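Side-chain contacts in TetR-family transcriptional regulator (Streptomyces coelicolor A3, PDB 2QIB), which probably acts as a DNA-binding transcription factor that recognises regulatory sequences near the genes it controls: residues 19-24 / 37-42; 104-109 / 162-167; 146-151 / 191-196. All coordinates share one frame; numbering follows the deposited sequence.

From the N terminus, contact 1 comes first. It closes a short loop of twelve residues and joins helix 11-28 to helix 36-43 within the DNA-binding domain. The chain finishes this contact before contact 2 opens at residues 104-109. Contact 2 spans a longer, mostly helical excursion and ties helix 103-116 to helix 147-168 in the C-terminal domain. Before it closes, contact 3 has already opened at residues 146-151 on that same helix. Contact 3 closes at residues 191-196, around the C-terminal end of helix 175-194, so contacts 2 and 3 cross. Both touch the second subunit. Contacts 1 and 3 are on opposite sides of the chain's centre, with their centres about 45 Å apart.

Contact 1 of 3, residues 19-24 / 37-42; sequences IGVALD and DEIASA
Between residues 19-24 and 37-42, the CA atoms of Ala-22 and Ile-39 come nearest, 6.0 Å apart. The axes of the two short segments approach to 9.3 Å, and their directions differ by 123°. This is packing inside the N-terminal DNA-binding domain of the TetR family. Residues 37-42 belong to the predicted helix-turn-helix motif, and residues 19-24 form part of the helix that backs it.

The side chains that meet are all apolar, and no hydrogen bond joins the segments. Val-21 points toward helix 36-43 and puts one methyl, CG1, into the interface. CG1 is anti to the backbone N (chi1 166°), which carries it out to the neighbouring helix. There it approaches the backbone O of Ile-39 at 3.6 Å. The CG2 branch of Ile-39 is a looser neighbour, 4.1 Å from Val-21 CG1.

Ile-39 uses its two branches differently. CG2 faces Val-21, while the longer branch ends at CD1, which lies against Ala-22 CB at 4.2 Å. Leu-60 of helix 57-75 touches both Ala-22 and Ile-39, so a third helix joins this core. Leu-18, Leu-25 and Phe-26 of helix 11-28 also pack on Ile-39.

Ala-42 sits one turn after Ile-39, at the more exposed margin. Its single methyl meets the same branch of Val-21 in a tight carbon pair, Ala-42 CB to Val-21 CG1 at 3.5 Å.

Contact 2 of 3, residues 104-109 / 162-167; sequences PGFSAL and STALLW
Phe-106 and Leu-165 meet with their side chains at about a right angle. The Phe-106 ring extends from helix 103-116 with chi1 at -175°. This carries the ring toward helix 147-168, with its CD2-CE2 side nearest Leu-165. Leu-165 starts off alongside the interface, but its end bends in. With chi1 -71° and chi2 167°, its CD2 methyl reaches the ring obliquely, 3.4 Å from Phe-106 CE2. The same methyl lies 3.8 Å from Ser-107 CA, so it touches both the ring and the backbone of the next residue. Ala-164 CB is looser, 4.3 Å from Phe-106 CE2.

A water joins the polar groups beside this packing. It is 2.8 Å from Ser-107 OG and donates a hydrogen bond to Leu-165 O, also at 2.8 Å. Ser-107 OG is bonded to Gly-103 O as well, which fixes the hydroxyl against its own helix.

Val-99 of helix 84-101 packs on both Phe-106 and Ala-164. A hexaethylene glycol, probably from the crystallisation liquor, lies about 4 Å from the Phe-106 side chain. The arrangement belongs to the all-helical C-terminal domain of TetR regulators, the part that in relatives holds the ligand pocket.

Contact 3 of 3, residues 146-151 / 191-196; sequences PARLEL and AVSAAY
Arg-148 and Ser-193 join the first turn of helix 147-168 to the end of helix 175-194. Both helices lie in the all-helical C-terminal part of this TetR-type subunit. Both also touch the second subunit, consistent with the dimer-forming helix pair of the family.

Arg-148 leads off toward residues 191-196. Its CB is 3.9 Å from Ser-193 OG, a van der Waals contact and not a hydrogen bond. A trans chi1 (-179°) carries the Ser-193 hydroxyl across to it. Arg-148 CG stays near the same oxygen, at 4.3 Å from Ser-193 OG. CD is little farther, 4.4 Å from Ser-193 OG. From CG to NE the chain is extended, so it runs past the serine toward Tyr-196. NE passes 4.6 Å from Tyr-196 CB.

The guanidinium finds its strongest partner in the other chain: NE forms a salt bridge with Glu-177 of the second subunit, which also packs on Tyr-196. NH1 makes a long, weak ion pair with Asp-197, and NH2 is also hydrogen-bonded, outside the two segments. The charge is probably balanced chiefly by the second subunit, while CB, CG and CD run past Ser-193 OG.

The tyrosine backbone is tied back by a hydrogen bond from Tyr-196 N to Ser-193 O, 3.0 Å. Its carbonyl oxygen lies obliquely to the guanidinium, Tyr-196 O standing 4.5 Å from Arg-148 NE.

Contact 1 of 3, residues 19-24 / 37-42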
loop_
_atom_site.group_PDB
_atom_site.type_symbol
_atom_site.label_atom_id
_atom_site.label_comp_id
_atom_site.label_asym_id
_atom_site.label_seq_id
_atom_site.Cartn_x
_atom_site.Cartn_y
_atom_site.Cartn_z
ATOM N N ILE A 19 9.936 21.392 18.449
ATOM C CA ILE A 19 9.594 20.496 17.329
ATOM C C ILE A 19 10.363 19.190 17.478
ATOM O O ILE A 19 9.797 18.124 17.257
ATOM C CB ILE A 19 9.848 21.170 15.936
ATOM C CG1 ILE A 19 8.911 22.385 15.782
ATOM C CG2 ILE A 19 9.622 20.161 14.744
ATOM C CD1 ILE A 19 9.214 23.304 14.549
ATOM N N GLY A 20 11.641 19.292 17.865
ATOM C CA GLY A 20 12.509 18.086 18.054
ATOM C C GLY A 20 12.013 17.178 19.175
ATOM O O GLY A 20 12.002 15.953 19.047
ATOM N N VAL A 21 11.616 17.794 20.288
ATOM C CA VAL A 21 11.107 17.058 21.422
ATOM C C VAL A 21 9.817 16.373 21.017
ATOM O O VAL A 21 9.598 15.185 21.311
ATOM C CB VAL A 21 10.889 18.014 22.596
ATOM C CG1 VAL A 21 10.044 17.362 23.688
ATOM C CG2 VAL A 21 12.249 18.497 23.139
ATOM N N ALA A 22 8.943 17.126 20.359
ATOM C CA ALA A 22 7.683 16.560 19.853
ATOM C C ALA A 22 7.923 15.396 18.918
ATOM O O ALA A 22 7.258 14.350 19.018
ATOM C CB ALA A 22 6.854 17.629 19.155
ATOM N N LEU A 23 8.853 15.579 17.984
ATOM C CA LEU A 23 9.168 14.509 17.045
ATOM C C LEU A 23 9.668 13.273 17.791
ATOM O O LEU A 23 9.264 12.143 17.477
ATOM C CB LEU A 23 10.210 14.983 16.033
ATOM C CG LEU A 23 10.514 13.909 14.970
ATOM C CD1 LEU A 23 9.238 13.264 14.362
ATOM C CD2 LEU A 23 11.338 14.550 13.900
ATOM N N ASP A 24 10.513 13.483 18.794
ATOM C CA ASP A 24 11.008 12.357 19.590
ATOM C C ASP A 24 9.854 11.548 20.231
ATOM O O ASP A 24 9.782 10.332 20.112
ATOM C CB ASP A 24 11.952 12.845 20.689
ATOM C CG ASP A 24 12.513 11.692 21.514
ATOM O OD1 ASP A 24 13.025 10.739 20.916
ATOM O OD2 ASP A 24 12.425 11.724 22.752
ATOM N N ASP A 37 1.767 18.312 28.204
ATOM C CA ASP A 37 2.519 18.279 29.462
ATOM C C ASP A 37 3.831 17.469 29.327
ATOM O O ASP A 37 4.870 17.848 29.865
ATOM C CB ASP A 37 1.656 17.720 30.586
ATOM C CG ASP A 37 0.625 18.733 31.100
ATOM O OD1 ASP A 37 0.704 19.934 30.731
ATOM O OD2 ASP A 37 -0.254 18.336 31.899
ATOM N N GLU A 38 3.785 16.356 28.599
ATOM C CA GLU A 38 4.991 15.534 28.436
ATOM C C GLU A 38 6.027 16.246 27.565
ATOM O O GLU A 38 7.241 16.162 27.801
ATOM C CB GLU A 38 4.624 14.169 27.862
ATOM C CG GLU A 38 3.935 13.295 28.909
ATOM C CD GLU A 38 3.316 12.037 28.318
ATOM O OE1 GLU A 38 3.090 12.006 27.110
ATOM O OE2 GLU A 38 3.041 11.096 29.093
ATOM N N ILE A 39 5.530 16.917 26.532
ATOM C CA ILE A 39 6.385 17.696 25.643
ATOM C C ILE A 39 7.052 18.849 26.428
ATOM O O ILE A 39 8.274 19.016 26.359
ATOM C CB ILE A 39 5.578 18.181 24.409
ATOM C CG1 ILE A 39 5.214 16.963 23.524
ATOM C CG2 ILE A 39 6.384 19.243 23.619
ATOM C CD1 ILE A 39 4.143 17.285 22.404
ATOM N N ALA A 40 6.248 19.590 27.187
ATOM C CA ALA A 40 6.756 20.687 28.034
ATOM C C ALA A 40 7.810 20.144 28.981
ATOM O O ALA A 40 8.914 20.690 29.078
ATOM C CB ALA A 40 5.613 21.347 28.823
ATOM N N SER A 41 7.492 19.040 29.669
ATOM C CA SER A 41 8.460 18.448 30.602
ATOM C C SER A 41 9.794 18.055 29.931
ATOM O O SER A 41 10.855 18.431 30.417
ATOM C CB SER A 41 7.832 17.267 31.356
ATOM O OG SER A 41 8.778 16.629 32.190
ATOM N N ALA A 42 9.727 17.323 28.816
ATOM C CA ALA A 42 10.911 16.947 28.045
ATOM C C ALA A 42 11.709 18.168 27.562
ATOM O O ALA A 42 12.941 18.144 27.545
ATOM C CB ALA A 42 10.522 16.072 26.880
#

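Contact 2 of 3, residues 104-109 / 162-167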
loop_
_atom_site.group_PDB
_atom_site.type_symbol
_atom_site.label_atom_id
_atom_site.label_comp_id
_atom_site.label_asym_id
_atom_site.label_seq_id
_atom_site.Cartn_x
_atom_site.Cartn_y
_atom_site.Cartn_z
ATOM N N PRO A 104 7.006 3.355 16.107
ATOM C CA PRO A 104 5.676 3.437 16.684
ATOM C C PRO A 104 4.838 4.580 16.125
ATOM O O PRO A 104 3.650 4.388 15.873
ATOM C CB PRO A 104 5.959 3.574 18.188
ATOM C CG PRO A 104 7.244 2.820 18.356
ATOM C CD PRO A 104 8.044 3.318 17.149
ATOM N N GLY A 105 5.443 5.739 15.884
ATOM C CA GLY A 105 4.703 6.860 15.284
ATOM C C GLY A 105 4.326 6.636 13.821
ATOM O O GLY A 105 3.204 6.988 13.383
ATOM N N PHE A 106 5.262 6.049 13.073
ATOM C CA PHE A 106 5.027 5.640 11.674
ATOM C C PHE A 106 3.847 4.661 11.578
ATOM O O PHE A 106 2.912 4.871 10.759
ATOM C CB PHE A 106 6.321 5.004 11.143
ATOM C CG PHE A 106 6.290 4.643 9.688
ATOM C CD1 PHE A 106 6.610 5.606 8.723
ATOM C CD2 PHE A 106 6.030 3.329 9.275
ATOM C CE1 PHE A 106 6.620 5.267 7.341
ATOM C CE2 PHE A 106 6.046 2.989 7.880
ATOM C CZ PHE A 106 6.299 3.969 6.945
ATOM N N SER A 107 3.855 3.631 12.426
ATOM C CA SER A 107 2.773 2.636 12.398
ATOM C C SER A 107 1.461 3.320 12.709
ATOM O O SER A 107 0.468 3.108 12.019
ATOM C CB SER A 107 2.988 1.498 13.391
ATOM O OG SER A 107 4.137 0.777 13.015
ATOM N N ALA A 108 1.455 4.161 13.742
ATOM C CA ALA A 108 0.203 4.825 14.137
ATOM C C ALA A 108 -0.325 5.730 13.033
ATOM O O ALA A 108 -1.535 5.731 12.732
ATOM C CB ALA A 108 0.389 5.591 15.477
ATOM N N LEU A 109 0.558 6.503 12.409
ATOM C CA LEU A 109 0.168 7.427 11.346
ATOM C C LEU A 109 -0.368 6.673 10.141
ATOM O O LEU A 109 -1.401 7.042 9.573
ATOM C CB LEU A 109 1.348 8.285 10.907
ATOM C CG LEU A 109 1.143 9.246 9.735
ATOM C CD1 LEU A 109 0.142 10.334 10.089
ATOM C CD2 LEU A 109 2.444 9.835 9.309
ATOM N N SER A 162 3.793 -0.852 2.716
ATOM C CA SER A 162 3.182 -2.006 3.355
ATOM C C SER A 162 4.222 -2.931 3.982
ATOM O O SER A 162 4.056 -3.428 5.097
ATOM C CB SER A 162 2.382 -2.785 2.319
ATOM O OG SER A 162 1.673 -3.825 2.976
ATOM N N THR A 163 5.287 -3.177 3.226
ATOM C CA THR A 163 6.359 -4.059 3.668
ATOM C C THR A 163 6.973 -3.521 4.963
ATOM O O THR A 163 7.191 -4.292 5.908
ATOM C CB THR A 163 7.410 -4.254 2.565
ATOM O OG1 THR A 163 6.808 -4.965 1.464
ATOM C CG2 THR A 163 8.602 -5.060 3.051
ATOM N N ALA A 164 7.266 -2.222 5.006
ATOM C CA ALA A 164 7.865 -1.642 6.215
ATOM C C ALA A 164 6.891 -1.733 7.404
ATOM O O ALA A 164 7.294 -2.065 8.517
ATOM C CB ALA A 164 8.258 -0.166 5.961
ATOM N N LEU A 165 5.604 -1.484 7.167
ATOM C CA LEU A 165 4.609 -1.540 8.247
ATOM C C LEU A 165 4.455 -2.978 8.768
ATOM O O LEU A 165 4.381 -3.233 9.997
ATOM C CB LEU A 165 3.248 -1.036 7.740
ATOM C CG LEU A 165 3.187 0.460 7.479
ATOM C CD1 LEU A 165 1.920 0.785 6.681
ATOM C CD2 LEU A 165 3.257 1.248 8.859
ATOM N N LEU A 166 4.463 -3.942 7.845
ATOM C CA LEU A 166 4.336 -5.326 8.251
ATOM C C LEU A 166 5.597 -5.764 8.993
ATOM O O LEU A 166 5.518 -6.584 9.927
ATOM C CB LEU A 166 4.057 -6.227 7.026
ATOM C CG LEU A 166 2.651 -5.997 6.432
ATOM C CD1 LEU A 166 2.552 -6.520 4.981
ATOM C CD2 LEU A 166 1.552 -6.650 7.353
ATOM N N TRP A 167 6.756 -5.223 8.578
ATOM C CA TRP A 167 8.038 -5.532 9.233
ATOM C C TRP A 167 7.975 -5.105 10.708
ATOM O O TRP A 167 8.277 -5.911 11.612
ATOM C CB TRP A 167 9.211 -4.888 8.514
ATOM C CG TRP A 167 10.484 -4.985 9.304
ATOM C CD1 TRP A 167 11.191 -6.118 9.625
ATOM C CD2 TRP A 167 11.169 -3.889 9.919
ATOM N NE1 TRP A 167 12.330 -5.772 10.365
ATOM C CE2 TRP A 167 12.317 -4.413 10.565
ATOM C CE3 TRP A 167 10.949 -2.498 9.934
ATOM C CZ2 TRP A 167 13.234 -3.582 11.250
ATOM C CZ3 TRP A 167 11.847 -1.671 10.624
ATOM C CH2 TRP A 167 12.980 -2.215 11.255
HETATM O O HOH W 1 3.132 -1.560 11.902
#

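Contact 3 of 3, residues 146-151 / 191-196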
loop_
_atom_site.group_PDB
_atom_site.type_symbol
_atom_site.label_atom_id
_atom_site.label_comp_id
_atom_site.label_asym_id
_atom_site.label_seq_id
_atom_site.Cartn_x
_atom_site.Cartn_y
_atom_site.Cartn_z
ATOM N N PRO A 146 5.034 6.700 -19.283
ATOM C CA PRO A 146 3.769 6.151 -19.784
ATOM C C PRO A 146 2.884 5.633 -18.633
ATOM O O PRO A 146 3.373 5.458 -17.503
ATOM C CB PRO A 146 4.219 4.978 -20.653
ATOM C CG PRO A 146 5.669 5.295 -21.010
ATOM C CD PRO A 146 6.193 5.927 -19.756
ATOM N N ALA A 147 1.603 5.383 -18.917
ATOM C CA ALA A 147 0.680 4.912 -17.893
ATOM C C ALA A 147 1.171 3.681 -17.118
ATOM O O ALA A 147 1.051 3.617 -15.872
ATOM C CB ALA A 147 -0.703 4.613 -18.511
ATOM N N ARG A 148 1.686 2.707 -17.861
ATOM C CA ARG A 148 2.061 1.418 -17.287
ATOM C C ARG A 148 3.202 1.618 -16.314
ATOM O O ARG A 148 3.204 1.022 -15.223
ATOM C CB ARG A 148 2.437 0.411 -18.373
ATOM C CG ARG A 148 1.184 -0.184 -19.023
ATOM C CD ARG A 148 1.469 -1.014 -20.267
ATOM N NE ARG A 148 0.186 -1.496 -20.797
ATOM C CZ ARG A 148 -0.686 -0.757 -21.487
ATOM N NH1 ARG A 148 -0.436 0.528 -21.758
ATOM N NH2 ARG A 148 -1.834 -1.305 -21.909
ATOM N N LEU A 149 4.139 2.482 -16.694
ATOM C CA LEU A 149 5.290 2.767 -15.837
ATOM C C LEU A 149 4.847 3.503 -14.583
ATOM O O LEU A 149 5.297 3.181 -13.466
ATOM C CB LEU A 149 6.352 3.580 -16.572
ATOM C CG LEU A 149 7.568 3.918 -15.708
ATOM C CD1 LEU A 149 8.265 2.642 -15.141
ATOM C CD2 LEU A 149 8.560 4.744 -16.534
ATOM N N GLU A 150 3.985 4.508 -14.753
ATOM C CA GLU A 150 3.495 5.238 -13.581
ATOM C C GLU A 150 2.825 4.281 -12.602
ATOM O O GLU A 150 3.053 4.367 -11.397
ATOM C CB GLU A 150 2.549 6.359 -13.970
ATOM C CG GLU A 150 1.959 7.027 -12.744
ATOM C CD GLU A 150 1.172 8.286 -13.028
ATOM O OE1 GLU A 150 1.043 8.670 -14.216
ATOM O OE2 GLU A 150 0.711 8.893 -12.043
ATOM N N LEU A 151 2.025 3.346 -13.110
ATOM C CA LEU A 151 1.296 2.444 -12.200
ATOM C C LEU A 151 2.266 1.505 -11.473
ATOM O O LEU A 151 2.149 1.308 -10.251
ATOM C CB LEU A 151 0.257 1.656 -12.990
ATOM C CG LEU A 151 -0.677 0.822 -12.107
ATOM C CD1 LEU A 151 -2.121 0.738 -12.636
ATOM C CD2 LEU A 151 -0.097 -0.556 -11.961
ATOM N N ALA A 191 9.053 -6.461 -14.697
ATOM C CA ALA A 191 9.080 -7.567 -15.660
ATOM C C ALA A 191 7.687 -8.117 -15.994
ATOM O O ALA A 191 7.422 -8.500 -17.140
ATOM C CB ALA A 191 9.949 -8.674 -15.174
ATOM N N VAL A 192 6.818 -8.183 -14.998
ATOM C CA VAL A 192 5.450 -8.650 -15.218
ATOM C C VAL A 192 4.744 -7.718 -16.208
ATOM O O VAL A 192 4.127 -8.180 -17.172
ATOM C CB VAL A 192 4.653 -8.786 -13.887
ATOM C CG1 VAL A 192 3.173 -8.978 -14.151
ATOM C CG2 VAL A 192 5.198 -9.977 -13.093
ATOM N N SER A 193 4.872 -6.413 -15.989
ATOM C CA SER A 193 4.238 -5.426 -16.861
ATOM C C SER A 193 4.817 -5.495 -18.278
ATOM O O SER A 193 4.093 -5.351 -19.249
ATOM C CB SER A 193 4.416 -4.023 -16.317
ATOM O OG SER A 193 3.785 -3.062 -17.153
ATOM N N ALA A 194 6.121 -5.692 -18.386
ATOM C CA ALA A 194 6.789 -5.812 -19.709
ATOM C C ALA A 194 6.113 -6.811 -20.664
ATOM O O ALA A 194 6.245 -6.695 -21.908
ATOM C CB ALA A 194 8.257 -6.166 -19.512
ATOM N N ALA A 195 5.378 -7.780 -20.114
ATOM C CA ALA A 195 4.676 -8.771 -20.950
ATOM C C ALA A 195 3.602 -8.184 -21.882
ATOM O O ALA A 195 3.284 -8.752 -22.922
ATOM C CB ALA A 195 4.079 -9.885 -20.065
ATOM N N TYR A 196 3.055 -7.037 -21.513
ATOM C CA TYR A 196 1.872 -6.503 -22.166
ATOM C C TYR A 196 2.196 -5.315 -23.030
ATOM O O TYR A 196 1.295 -4.764 -23.674
ATOM C CB TYR A 196 0.870 -6.060 -21.087
ATOM C CG TYR A 196 0.625 -7.141 -20.057
ATOM C CD1 TYR A 196 0.028 -8.352 -20.425
ATOM C CD2 TYR A 196 1.022 -6.969 -18.720
ATOM C CE1 TYR A 196 -0.185 -9.368 -19.491
ATOM C CE2 TYR A 196 0.815 -7.982 -17.772
ATOM C CZ TYR A 196 0.209 -9.178 -18.167
ATOM O OH TYR A 196 -0.001 -10.196 -17.259
#